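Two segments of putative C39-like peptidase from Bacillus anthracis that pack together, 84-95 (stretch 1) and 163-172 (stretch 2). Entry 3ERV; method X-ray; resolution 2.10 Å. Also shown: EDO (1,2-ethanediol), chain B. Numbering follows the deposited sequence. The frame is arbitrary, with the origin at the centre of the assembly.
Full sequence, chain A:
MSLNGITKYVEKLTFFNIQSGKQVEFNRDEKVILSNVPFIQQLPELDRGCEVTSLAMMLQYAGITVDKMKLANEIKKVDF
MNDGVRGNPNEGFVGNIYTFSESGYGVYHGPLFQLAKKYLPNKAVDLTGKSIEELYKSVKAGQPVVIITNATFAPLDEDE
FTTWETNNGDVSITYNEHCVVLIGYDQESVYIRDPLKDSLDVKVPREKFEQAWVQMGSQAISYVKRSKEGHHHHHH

Stretch 1 (84-95) GVRGNPNEGFVG
Stretch 2 (163-172) TWETNNGDVS

This is a mainly side-chain contact in which a mostly loop segment with short strands at 85-86 and 93-94 packs on a β-hairpin, held by an Arg86–Trp164 stack and one hydrogen bond, burying 563 Å² in all. In stretch 2, Trp164 and Val171 pair through both backbone bonds, N to O (2.9 Å from Trp164 N to Val171 O, 3.0 Å from Val171 N to Trp164 O). Stretch 1 is extended at 85-86, helical in phi/psi at 89-91 and extended again at 93-94. Asn88 O accepts from Glu91 N at 2.8 Å, closing the turn. The register is set by Arg86 CA and Thr166 CA, 5.1 Å apart. No backbone hydrogen bond joins the stretches.

The CA-to-CB bond of Arg86 (chi1 m, chi2 t, chi3 t, chi4 -86°) points toward stretch 2. Its guanidinium lies flat on Trp164 (m, chi2 5°), with planes at 26°, a cation-pi arrangement. Arg86 CD sits 3.3 Å from the centroid of the Trp164 five-membered ring, adding a CH-pi contact. Val94 CG1 meets Trp164 CZ3 at 3.9 Å.

Asn88 (t, chi2 -41°) donates from ND2 to Thr166 OG1 at 3.0 Å. Thr166 OG1 (chi1 p) in turn donates a hydrogen bond to Gly169 O at 2.8 Å. Asn88 OD1 accepts from Asn90 N at 2.8 Å, so both ends of the amide are used. Pro89 CD packs on Val171 CG1 at 4.0 Å.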

# COMPACT_ATOMS: atom_id res chain seq x y z
N GLY A 84 11.04 -0.63 25.56
CA GLY A 84 12.14 -1.22 24.82
C GLY A 84 11.76 -2.06 23.63
O GLY A 84 12.63 -2.58 22.92
N VAL A 85 10.46 -2.22 23.38
CA VAL A 85 10.01 -2.99 22.22
C VAL A 85 9.52 -2.07 21.04
O VAL A 85 8.76 -1.13 21.28
CB VAL A 85 8.85 -3.91 22.64
CG1 VAL A 85 8.50 -4.90 21.55
CG2 VAL A 85 9.17 -4.62 23.98
N ARG A 86 9.99 -2.32 19.81
CA ARG A 86 9.47 -1.65 18.61
C ARG A 86 8.07 -2.11 18.18
O ARG A 86 7.71 -3.29 18.32
CB ARG A 86 10.40 -1.88 17.43
CG ARG A 86 11.80 -1.45 17.72
CD ARG A 86 12.65 -1.58 16.50
NE ARG A 86 13.95 -0.96 16.74
CZ ARG A 86 14.21 0.32 16.56
NH1 ARG A 86 13.27 1.14 16.10
NH2 ARG A 86 15.43 0.78 16.82
N GLY A 87 7.31 -1.16 17.61
CA GLY A 87 5.97 -1.45 17.09
C GLY A 87 6.04 -2.33 15.87
O GLY A 87 7.00 -2.25 15.08
N ASN A 88 5.01 -3.15 15.71
CA ASN A 88 4.87 -4.06 14.58
C ASN A 88 3.91 -3.49 13.54
O ASN A 88 2.75 -3.19 13.86
CB ASN A 88 4.32 -5.41 15.06
CG ASN A 88 4.54 -6.56 14.04
OD1 ASN A 88 4.36 -6.40 12.81
ND2 ASN A 88 4.92 -7.73 14.56
N PRO A 89 4.39 -3.33 12.29
CA PRO A 89 3.46 -2.75 11.28
C PRO A 89 2.34 -3.71 10.87
O PRO A 89 1.38 -3.29 10.18
CB PRO A 89 4.35 -2.42 10.08
CG PRO A 89 5.58 -3.39 10.24
CD PRO A 89 5.77 -3.50 11.78
N ASN A 90 2.48 -4.98 11.28
CA ASN A 90 1.40 -5.93 11.18
C ASN A 90 0.34 -5.72 12.25
O ASN A 90 -0.78 -6.22 12.13
CB ASN A 90 1.90 -7.37 11.17
CG ASN A 90 2.85 -7.66 9.98
OD1 ASN A 90 2.44 -7.75 8.82
ND2 ASN A 90 4.14 -7.80 10.28
N GLU A 91 0.66 -4.95 13.29
CA GLU A 91 -0.34 -4.67 14.32
C GLU A 91 -1.07 -3.31 14.11
O GLU A 91 -2.27 -3.20 14.28
CB GLU A 91 0.25 -4.75 15.70
CG GLU A 91 -0.81 -5.02 16.75
CD GLU A 91 -0.31 -4.78 18.18
OE1 GLU A 91 0.91 -5.00 18.41
OE2 GLU A 91 -1.13 -4.40 19.06
N GLY A 92 -0.32 -2.31 13.68
CA GLY A 92 -0.93 -1.03 13.36
C GLY A 92 0.09 -0.16 12.64
O GLY A 92 1.25 -0.58 12.43
N PHE A 93 -0.33 1.06 12.28
CA PHE A 93 0.63 2.02 11.78
C PHE A 93 1.65 2.33 12.87
O PHE A 93 1.29 2.69 13.99
CB PHE A 93 -0.06 3.33 11.28
CG PHE A 93 0.89 4.27 10.64
CD1 PHE A 93 0.98 4.34 9.26
CD2 PHE A 93 1.76 5.05 11.42
CE1 PHE A 93 1.91 5.22 8.64
CE2 PHE A 93 2.71 5.91 10.82
CZ PHE A 93 2.78 6.01 9.44
N VAL A 94 2.93 2.24 12.54
CA VAL A 94 3.99 2.38 13.58
C VAL A 94 4.48 3.83 13.68
O VAL A 94 5.16 4.35 12.76
CB VAL A 94 5.24 1.43 13.33
CG1 VAL A 94 6.30 1.60 14.47
CG2 VAL A 94 4.83 -0.01 13.22
N GLY A 95 4.16 4.47 14.80
CA GLY A 95 4.62 5.80 15.01
C GLY A 95 3.76 6.86 14.34
O GLY A 95 2.52 6.73 14.28
N THR A 163 15.97 -5.87 10.87
CA THR A 163 15.00 -6.70 11.54
C THR A 163 14.67 -6.01 12.86
O THR A 163 15.55 -5.63 13.62
CB THR A 163 15.52 -8.13 11.75
OG1 THR A 163 16.15 -8.57 10.55
CG2 THR A 163 14.38 -9.09 12.07
N TRP A 164 13.38 -5.82 13.11
CA TRP A 164 12.93 -5.26 14.36
C TRP A 164 12.38 -6.40 15.15
O TRP A 164 11.70 -7.29 14.60
CB TRP A 164 11.78 -4.29 14.11
CG TRP A 164 12.20 -2.94 13.62
CD1 TRP A 164 13.46 -2.53 13.28
CD2 TRP A 164 11.33 -1.83 13.36
NE1 TRP A 164 13.42 -1.24 12.83
CE2 TRP A 164 12.13 -0.78 12.87
CE3 TRP A 164 9.94 -1.63 13.47
CZ2 TRP A 164 11.60 0.47 12.54
CZ3 TRP A 164 9.42 -0.40 13.13
CH2 TRP A 164 10.24 0.64 12.65
N GLU A 165 12.63 -6.35 16.44
CA GLU A 165 12.00 -7.27 17.39
C GLU A 165 10.77 -6.60 17.98
O GLU A 165 10.86 -5.50 18.51
CB GLU A 165 12.96 -7.63 18.51
CG GLU A 165 13.51 -9.02 18.37
CD GLU A 165 14.51 -9.32 19.49
OE1 GLU A 165 15.73 -9.48 19.18
OE2 GLU A 165 14.06 -9.35 20.67
N THR A 166 9.63 -7.25 17.88
CA THR A 166 8.38 -6.64 18.35
C THR A 166 7.76 -7.65 19.30
O THR A 166 8.28 -8.77 19.42
CB THR A 166 7.43 -6.41 17.19
OG1 THR A 166 6.82 -7.66 16.83
CG2 THR A 166 8.17 -5.85 15.97
N ASN A 167 6.65 -7.29 19.96
CA ASN A 167 5.94 -8.24 20.81
C ASN A 167 5.36 -9.42 20.03
O ASN A 167 4.76 -10.32 20.59
CB ASN A 167 4.85 -7.55 21.64
N ASN A 168 5.55 -9.44 18.72
CA ASN A 168 4.93 -10.48 17.92
C ASN A 168 5.87 -11.04 16.90
O ASN A 168 5.46 -11.39 15.80
CB ASN A 168 3.72 -9.91 17.20
CG ASN A 168 3.01 -8.83 18.03
OD1 ASN A 168 2.29 -9.14 18.98
ND2 ASN A 168 3.23 -7.55 17.68
N GLY A 169 7.14 -11.10 17.27
CA GLY A 169 8.14 -11.70 16.41
C GLY A 169 8.87 -10.67 15.57
O GLY A 169 8.57 -9.49 15.62
N ASP A 170 9.84 -11.14 14.81
CA ASP A 170 10.70 -10.27 14.02
C ASP A 170 9.98 -9.83 12.78
O ASP A 170 9.15 -10.56 12.23
CB ASP A 170 11.95 -11.02 13.61
CG ASP A 170 12.72 -11.54 14.79
OD1 ASP A 170 12.37 -11.15 15.95
OD2 ASP A 170 13.69 -12.33 14.57
N VAL A 171 10.27 -8.61 12.36
CA VAL A 171 9.74 -8.15 11.11
C VAL A 171 10.83 -7.43 10.35
O VAL A 171 11.60 -6.67 10.92
CB VAL A 171 8.42 -7.29 11.26
CG1 VAL A 171 8.53 -6.33 12.43
CG2 VAL A 171 8.13 -6.48 9.98
N SER A 172 10.89 -7.69 9.05
CA SER A 172 11.82 -7.01 8.18
C SER A 172 11.25 -5.69 7.68
O SER A 172 10.12 -5.65 7.15
CB SER A 172 12.17 -7.90 7.01
OG SER A 172 12.84 -9.04 7.52
C1 EDO B . -0.14 9.60 14.40
O1 EDO B . 0.39 8.38 13.88
C2 EDO B . 0.06 9.76 15.88
O2 EDO B . 1.39 10.21 16.17